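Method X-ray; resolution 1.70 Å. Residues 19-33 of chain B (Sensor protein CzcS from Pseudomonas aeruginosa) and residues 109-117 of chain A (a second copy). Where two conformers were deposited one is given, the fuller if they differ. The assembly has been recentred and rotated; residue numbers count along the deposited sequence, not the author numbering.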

ATOM      1  N   GLN B  19      10.058   0.999   8.934  1.00 19.41           N
ATOM      2  CA  GLN B  19       8.715   0.667   9.390  1.00 19.94           C
ATOM      3  C   GLN B  19       8.451  -0.829   9.249  1.00 21.33           C
ATOM      4  O   GLN B  19       7.850  -1.447  10.134  1.00 20.37           O
ATOM      5  CB  GLN B  19       7.689   1.497   8.602  1.00 19.97           C
ATOM      6  CG  GLN B  19       7.603   2.971   9.062  1.00 25.69           C
ATOM      7  CD  GLN B  19       7.103   3.939   7.986  1.00 27.28           C
ATOM      8  OE1 GLN B  19       6.997   3.593   6.802  1.00 23.56           O
ATOM      9  NE2 GLN B  19       6.782   5.155   8.403  1.00 23.32           N
ATOM     10  N   ILE B  20       8.893  -1.428   8.136  1.00 18.13           N
ATOM     11  CA  ILE B  20       8.770  -2.874   7.963  1.00 16.49           C
ATOM     12  C   ILE B  20       9.569  -3.615   9.028  1.00 17.30           C
ATOM     13  O   ILE B  20       9.108  -4.624   9.574  1.00 18.30           O
ATOM     14  CB  ILE B  20       9.204  -3.287   6.545  1.00 15.89           C
ATOM     15  CG1 ILE B  20       8.224  -2.715   5.525  1.00 16.38           C
ATOM     16  CG2 ILE B  20       9.236  -4.802   6.437  1.00 17.93           C
ATOM     17  CD1 ILE B  20       8.718  -2.777   4.103  1.00 25.05           C
ATOM     18  N   ARG B  21      10.788  -3.151   9.321  1.00 18.84           N
ATOM     19  CA  ARG B  21      11.576  -3.780  10.383  1.00 21.29           C
ATOM     20  C   ARG B  21      10.865  -3.684  11.730  1.00 22.17           C
ATOM     21  O   ARG B  21      10.907  -4.625  12.532  1.00 21.75           O
ATOM     22  CB  ARG B  21      12.972  -3.149  10.465  1.00 17.37           C
ATOM     23  CG  ARG B  21      13.858  -3.742  11.568  1.00 22.74           C
ATOM     24  CD  ARG B  21      15.236  -3.058  11.663  1.00 24.71           C
ATOM     25  NE  ARG B  21      16.025  -3.168  10.437  1.00 22.32           N
ATOM     26  CZ  ARG B  21      16.801  -4.210  10.116  1.00 27.13           C
ATOM     27  NH1 ARG B  21      17.474  -4.202   8.981  1.00 22.53           N
ATOM     28  NH2 ARG B  21      16.889  -5.278  10.907  1.00 22.78           N
ATOM     29  N   HIS B  22      10.202  -2.553  12.003  1.00 16.00           N
ATOM     30  CA  HIS B  22       9.468  -2.448  13.257  1.00 26.98           C
ATOM     31  C   HIS B  22       8.401  -3.525  13.337  1.00 21.48           C
ATOM     32  O   HIS B  22       8.264  -4.198  14.363  1.00 19.56           O
ATOM     33  CB  HIS B  22       8.827  -1.068  13.410  1.00 19.77           C
ATOM     34  CG  HIS B  22       8.007  -0.928  14.654  1.00 23.26           C
ATOM     35  ND1 HIS B  22       8.563  -0.742  15.903  1.00 22.60           N
ATOM     36  CD2 HIS B  22       6.665  -0.945  14.838  1.00 33.50           C
ATOM     37  CE1 HIS B  22       7.597  -0.660  16.803  1.00 31.32           C
ATOM     38  NE2 HIS B  22       6.436  -0.776  16.183  1.00 30.28           N
ATOM     39  N   SER B  23       7.688  -3.752  12.226  1.00 24.13           N
ATOM     40  CA  SER B  23       6.615  -4.740  12.234  0.60 22.48           C
ATOM     41  C   SER B  23       7.136  -6.156  12.448  1.00 24.90           C
ATOM     42  O   SER B  23       6.419  -6.994  13.004  1.00 23.73           O
ATOM     43  CB  SER B  23       5.800  -4.644  10.941  0.60 22.17           C
ATOM     44  OG  SER B  23       6.581  -4.926   9.795  0.60 22.60           O
ATOM     45  N   LEU B  24       8.379  -6.441  12.041  1.00 19.44           N
ATOM     46  CA  LEU B  24       8.923  -7.788  12.191  1.00 21.79           C
ATOM     47  C   LEU B  24       9.593  -7.994  13.540  1.00 28.08           C
ATOM     48  O   LEU B  24       9.462  -9.063  14.147  1.00 24.57           O
ATOM     49  CB  LEU B  24       9.945  -8.077  11.087  1.00 26.59           C
ATOM     50  CG  LEU B  24       9.501  -8.644   9.735  1.00 33.54           C
ATOM     51  CD1 LEU B  24      10.698  -8.807   8.822  1.00 31.31           C
ATOM     52  CD2 LEU B  24       8.785  -9.981   9.902  1.00 37.52           C
ATOM     53  N   GLU B  25      10.325  -6.991  14.020  1.00 24.79           N
ATOM     54  CA  GLU B  25      11.205  -7.177  15.157  1.00 20.74           C
ATOM     55  C   GLU B  25      10.716  -6.514  16.441  1.00 21.22           C
ATOM     56  O   GLU B  25      11.183  -6.883  17.523  1.00 25.58           O
ATOM     57  CB  GLU B  25      12.610  -6.680  14.786  1.00 20.57           C
ATOM     58  CG  GLU B  25      13.142  -7.384  13.538  1.00 25.19           C
ATOM     59  CD  GLU B  25      14.561  -6.993  13.143  1.00 30.99           C
ATOM     60  OE1 GLU B  25      15.155  -6.102  13.773  1.00 25.29           O
ATOM     61  OE2 GLU B  25      15.080  -7.587  12.179  1.00 36.14           O
ATOM     62  N   ASP B  26       9.766  -5.585  16.370  1.00 20.73           N
ATOM     63  CA  ASP B  26       9.308  -4.859  17.551  1.00 23.30           C
ATOM     64  C   ASP B  26       7.839  -5.106  17.891  1.00 23.35           C
ATOM     65  O   ASP B  26       7.307  -4.455  18.800  1.00 22.67           O
ATOM     66  CB  ASP B  26       9.550  -3.355  17.382  1.00 22.73           C
ATOM     67  CG  ASP B  26      11.034  -2.995  17.279  1.00 25.74           C
ATOM     68  OD1 ASP B  26      11.876  -3.767  17.765  1.00 25.29           O
ATOM     69  OD2 ASP B  26      11.353  -1.909  16.759  1.00 29.89           O
ATOM     70  N   ASP B  27       7.170  -6.025  17.201  1.00 25.22           N
ATOM     71  CA  ASP B  27       5.794  -6.406  17.528  1.00 24.30           C
ATOM     72  C   ASP B  27       5.857  -7.491  18.599  1.00 26.42           C
ATOM     73  O   ASP B  27       6.106  -8.661  18.290  1.00 24.87           O
ATOM     74  CB  ASP B  27       5.065  -6.891  16.279  1.00 20.65           C
ATOM     75  CG  ASP B  27       3.587  -7.147  16.518  1.00 22.26           C
ATOM     76  OD1 ASP B  27       3.183  -7.383  17.677  1.00 34.20           O
ATOM     77  OD2 ASP B  27       2.827  -7.114  15.529  1.00 26.58           O
ATOM     78  N   LEU B  28       5.605  -7.108  19.863  1.00 24.37           N
ATOM     79  CA  LEU B  28       5.703  -8.064  20.970  1.00 26.88           C
ATOM     80  C   LEU B  28       4.729  -9.227  20.826  1.00 29.33           C
ATOM     81  O   LEU B  28       4.978 -10.319  21.356  1.00 34.42           O
ATOM     82  CB  LEU B  28       5.454  -7.366  22.310  1.00 29.34           C
ATOM     83  CG  LEU B  28       6.583  -6.495  22.842  1.00 23.02           C
ATOM     84  CD1 LEU B  28       6.288  -6.000  24.267  1.00 22.59           C
ATOM     85  CD2 LEU B  28       7.875  -7.297  22.788  1.00 22.62           C
ATOM     86  N   ASP B  29       3.619  -9.015  20.128  1.00 29.07           N
ATOM     87  CA  ASP B  29       2.564 -10.012  20.040  1.00 34.44           C
ATOM     88  C   ASP B  29       2.615 -10.835  18.763  1.00 34.39           C
ATOM     89  O   ASP B  29       1.878 -11.821  18.651  1.00 35.89           O
ATOM     90  CB  ASP B  29       1.205  -9.327  20.165  1.00 36.61           C
ATOM     91  CG  ASP B  29       1.136  -8.424  21.372  1.00 32.56           C
ATOM     92  OD1 ASP B  29       0.975  -8.928  22.500  1.00 39.05           O
ATOM     93  OD2 ASP B  29       1.251  -7.208  21.190  1.00 28.04           O
ATOM     94  N   LEU B  30       3.456 -10.459  17.804  1.00 30.08           N
ATOM     95  CA  LEU B  30       3.590 -11.249  16.588  1.00 30.24           C
ATOM     96  C   LEU B  30       4.026 -12.667  16.948  1.00 31.59           C
ATOM     97  O   LEU B  30       5.022 -12.857  17.650  1.00 32.33           O
ATOM     98  CB  LEU B  30       4.607 -10.595  15.649  1.00 33.75           C
ATOM     99  CG  LEU B  30       4.827 -11.230  14.273  1.00 21.68           C
ATOM    100  CD1 LEU B  30       3.497 -11.414  13.542  1.00 28.13           C
ATOM    101  CD2 LEU B  30       5.783 -10.370  13.456  1.00 26.94           C
ATOM    102  N   ARG B  31       3.252 -13.658  16.503  1.00 30.88           N
ATOM    103  CA  ARG B  31       3.597 -15.048  16.758  1.00 37.16           C
ATOM    104  C   ARG B  31       4.691 -15.503  15.796  1.00 36.72           C
ATOM    105  O   ARG B  31       4.968 -14.860  14.781  1.00 27.25           O
ATOM    106  CB  ARG B  31       2.363 -15.944  16.628  1.00 44.16           C
ATOM    107  CG  ARG B  31       1.286 -15.679  17.667  1.00 38.32           C
ATOM    108  CD  ARG B  31       1.794 -15.979  19.065  1.00 44.95           C
ATOM    109  N   SER B  32       5.320 -16.635  16.120  1.00 29.80           N
ATOM    110  CA  SER B  32       6.424 -17.122  15.308  1.00 36.55           C
ATOM    111  C   SER B  32       5.972 -17.785  14.012  1.00 34.02           C
ATOM    112  O   SER B  32       6.804 -17.999  13.126  1.00 36.12           O
ATOM    113  CB  SER B  32       7.286 -18.090  16.132  1.00 33.95           C
ATOM    114  OG  SER B  32       6.487 -18.899  16.979  1.00 37.67           O
ATOM    115  N   ASP B  33       4.682 -18.065  13.858  1.00 37.58           N
ATOM    116  CA  ASP B  33       4.177 -18.818  12.716  1.00 42.86           C
ATOM    117  C   ASP B  33       4.456 -18.099  11.399  1.00 40.89           C
ATOM    118  O   ASP B  33       4.041 -16.942  11.235  1.00 42.28           O
ATOM    119  CB  ASP B  33       2.681 -19.053  12.877  1.00 44.74           C
ATOM    120  CG  ASP B  33       2.103 -19.862  11.740  1.00 45.38           C
ATOM    121  OD1 ASP B  33       2.664 -20.933  11.441  1.00 52.56           O
ATOM    122  OD2 ASP B  33       1.114 -19.416  11.124  1.00 50.77           O
TER
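Chain A (109-117) GASMRMKNG

A strand that meets a helix at a subunit interface may offer free backbone groups, and long charged side chains on the helix can reach them while apolar residues fill the space between. The contact between two copies of the sensor protein CzcS illustrates the principle. In chain A, residues 109-113 form the end of a strand; in chain B, residues 19-25 are helical, continuing a helix that begins earlier in the chain. The two run nearly in the same direction, their axes inclined by 20° and 8.7 Å apart at closest approach, so that residue numbers rise together along the contact: the CA atoms of Arg B21 and Met A112 pair at 6.8 Å, those of Leu B24 and Met A114 at 6.0 Å and those of Ser B32 and Asn A116 at 5.9 Å.

Along chain B the contact opens at Ile B20, whose CG2 lies 4.5 Å from SD of Met A112. That methionine points toward the helix in an extended m, t, t conformation, and its sulfur, SD, comes within 3.6 Å of CA of Arg B21. The CA-to-CB bond of Arg B21 points sideways to chain A, but the end of the side chain comes nearer. There NH1 of Arg B21 donates to the carbonyl O of Ser A111 at 2.9 Å, and NH2 of Arg B21 adds a weak bond to the same O at 3.4 Å. CG of Met A112 covers one face of the guanidinium, while CB of Ala A110 lies at its edge, 3.7 Å from NH1 of Arg B21. Water 1 joins the same carbonyl to NH2.

One helical turn on, Leu B24 points toward the strand, placing CD1 4.0 Å from SD of Met A112 and CD2 4.2 Å from CE of Met A114. CG of Lys A115 lies 4.0 Å from O of Leu B24. Glu B25 then takes up a second backbone group of the strand: N of Arg A113 donates to OE2 of Glu B25 at 2.8 Å with a nearly straight 167° angle. The same carboxylate oxygen, OE2 of Glu B25, forms a salt bridge with NH2 of Arg B21, 3.2 Å away, so the two side chains that read the strand backbone also hold each other.

Beyond the helix, chain B makes a type I turn from Asp B27 to Leu B30, and chain A turns likewise from Met A114 to Gly A117. Lys A115, its CA-to-CB bond directed toward chain B, bends at chi1 to chi3, and its end lies beside this loop. Its NZ reaches O of Leu B28 through water 2, by weak bonds, and CE of Lys A115 is 4.0 Å from O of Leu B30. The contact closes where CB of Ser B32 packs 4.2 Å from CB of Asn A116.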

ATOM      1  N   GLY A 109      17.474  -2.625   0.383  1.00 15.19           N
ATOM      2  CA  GLY A 109      17.522  -3.968   0.918  1.00 16.71           C
ATOM      3  C   GLY A 109      18.288  -4.039   2.215  1.00 14.76           C
ATOM      4  O   GLY A 109      19.266  -3.318   2.424  1.00 13.73           O
ATOM      5  N   ALA A 110      17.832  -4.940   3.099  1.00 15.65           N
ATOM      6  CA  ALA A 110      18.553  -5.201   4.341  1.00 18.32           C
ATOM      7  C   ALA A 110      18.190  -6.576   4.880  1.00 17.01           C
ATOM      8  O   ALA A 110      17.125  -7.121   4.591  1.00 18.78           O
ATOM      9  CB  ALA A 110      18.248  -4.143   5.411  1.00 14.53           C
ATOM     10  N   SER A 111      19.087  -7.122   5.698  1.00 13.38           N
ATOM     11  CA  SER A 111      18.768  -8.332   6.432  1.00 18.42           C
ATOM     12  C   SER A 111      17.941  -7.969   7.652  1.00 19.56           C
ATOM     13  O   SER A 111      18.212  -6.975   8.329  1.00 21.03           O
ATOM     14  CB  SER A 111      20.051  -9.059   6.857  1.00 15.35           C
ATOM     15  OG  SER A 111      20.870  -9.205   5.729  1.00 22.82           O
ATOM     16  N   MET A 112      16.924  -8.771   7.922  1.00 20.40           N
ATOM     17  CA  MET A 112      16.202  -8.673   9.174  1.00 19.38           C
ATOM     18  C   MET A 112      16.187 -10.049   9.830  1.00 22.73           C
ATOM     19  O   MET A 112      16.504 -11.073   9.207  1.00 27.78           O
ATOM     20  CB  MET A 112      14.779  -8.102   8.961  1.00 19.89           C
ATOM     21  CG  MET A 112      14.806  -6.843   8.079  1.00 20.66           C
ATOM     22  SD  MET A 112      13.264  -5.909   8.027  1.00 18.83           S
ATOM     23  CE  MET A 112      13.856  -4.421   7.197  1.00 18.41           C
ATOM     24  N   ARG A 113      15.892 -10.057  11.119  1.00 33.81           N
ATOM     25  CA  ARG A 113      15.814 -11.292  11.882  1.00 35.70           C
ATOM     26  C   ARG A 113      14.395 -11.415  12.401  1.00 38.17           C
ATOM     27  O   ARG A 113      13.944 -10.568  13.180  1.00 41.47           O
ATOM     28  CB  ARG A 113      16.822 -11.303  13.031  1.00 35.38           C
ATOM     29  N   MET A 114      13.681 -12.442  11.953  1.00 42.06           N
ATOM     30  CA  MET A 114      12.373 -12.695  12.533  1.00 46.25           C
ATOM     31  C   MET A 114      12.514 -12.995  14.020  1.00 39.82           C
ATOM     32  O   MET A 114      13.618 -13.066  14.571  1.00 40.49           O
ATOM     33  CB  MET A 114      11.678 -13.846  11.823  1.00 40.37           C
ATOM     34  CG  MET A 114      11.761 -13.710  10.346  1.00 32.56           C
ATOM     35  SD  MET A 114      10.640 -14.800   9.494  1.00 47.37           S
ATOM     36  CE  MET A 114      10.020 -13.664   8.244  1.00 30.35           C
ATOM     37  N   LYS A 115      11.368 -13.140  14.683  1.00 46.30           N
ATOM     38  CA  LYS A 115      11.395 -13.340  16.128  1.00 43.26           C
ATOM     39  C   LYS A 115      12.025 -14.679  16.487  1.00 42.52           C
ATOM     40  O   LYS A 115      12.825 -14.761  17.429  1.00 47.21           O
ATOM     41  CB  LYS A 115       9.981 -13.218  16.700  1.00 43.51           C
ATOM     42  CG  LYS A 115       9.613 -11.789  17.076  1.00 46.65           C
ATOM     43  CD  LYS A 115       9.796 -11.538  18.565  1.00 44.47           C
ATOM     44  CE  LYS A 115       8.500 -11.801  19.311  1.00 41.05           C
ATOM     45  NZ  LYS A 115       8.731 -12.001  20.764  1.00 42.49           N
ATOM     46  N   ASN A 116      11.710 -15.731  15.722  1.00 49.40           N
ATOM     47  CA  ASN A 116      12.273 -17.065  15.927  1.00 43.78           C
ATOM     48  C   ASN A 116      13.721 -17.174  15.472  1.00 48.57           C
ATOM     49  O   ASN A 116      14.262 -18.286  15.431  1.00 47.40           O
ATOM     50  CB  ASN A 116      11.419 -18.126  15.216  1.00 39.04           C
ATOM     51  CG  ASN A 116      11.462 -18.026  13.686  1.00 35.69           C
ATOM     52  OD1 ASN A 116      12.181 -17.213  13.109  1.00 42.27           O
ATOM     53  ND2 ASN A 116      10.683 -18.873  13.031  1.00 32.69           N
ATOM     54  N   GLY A 117      14.354 -16.052  15.132  1.00 41.08           N
ATOM     55  CA  GLY A 117      15.728 -16.041  14.696  1.00 43.53           C
ATOM     56  C   GLY A 117      15.947 -16.226  13.209  1.00 28.07           C
ATOM     57  O   GLY A 117      17.066 -15.995  12.744  1.00 42.52           O
TER
HETATM   58  O   HOH W   1      19.774  -6.651  10.259  1.00 32.54           O
HETATM   59  O   HOH W   2       7.077 -11.555  23.594  1.00 38.70           O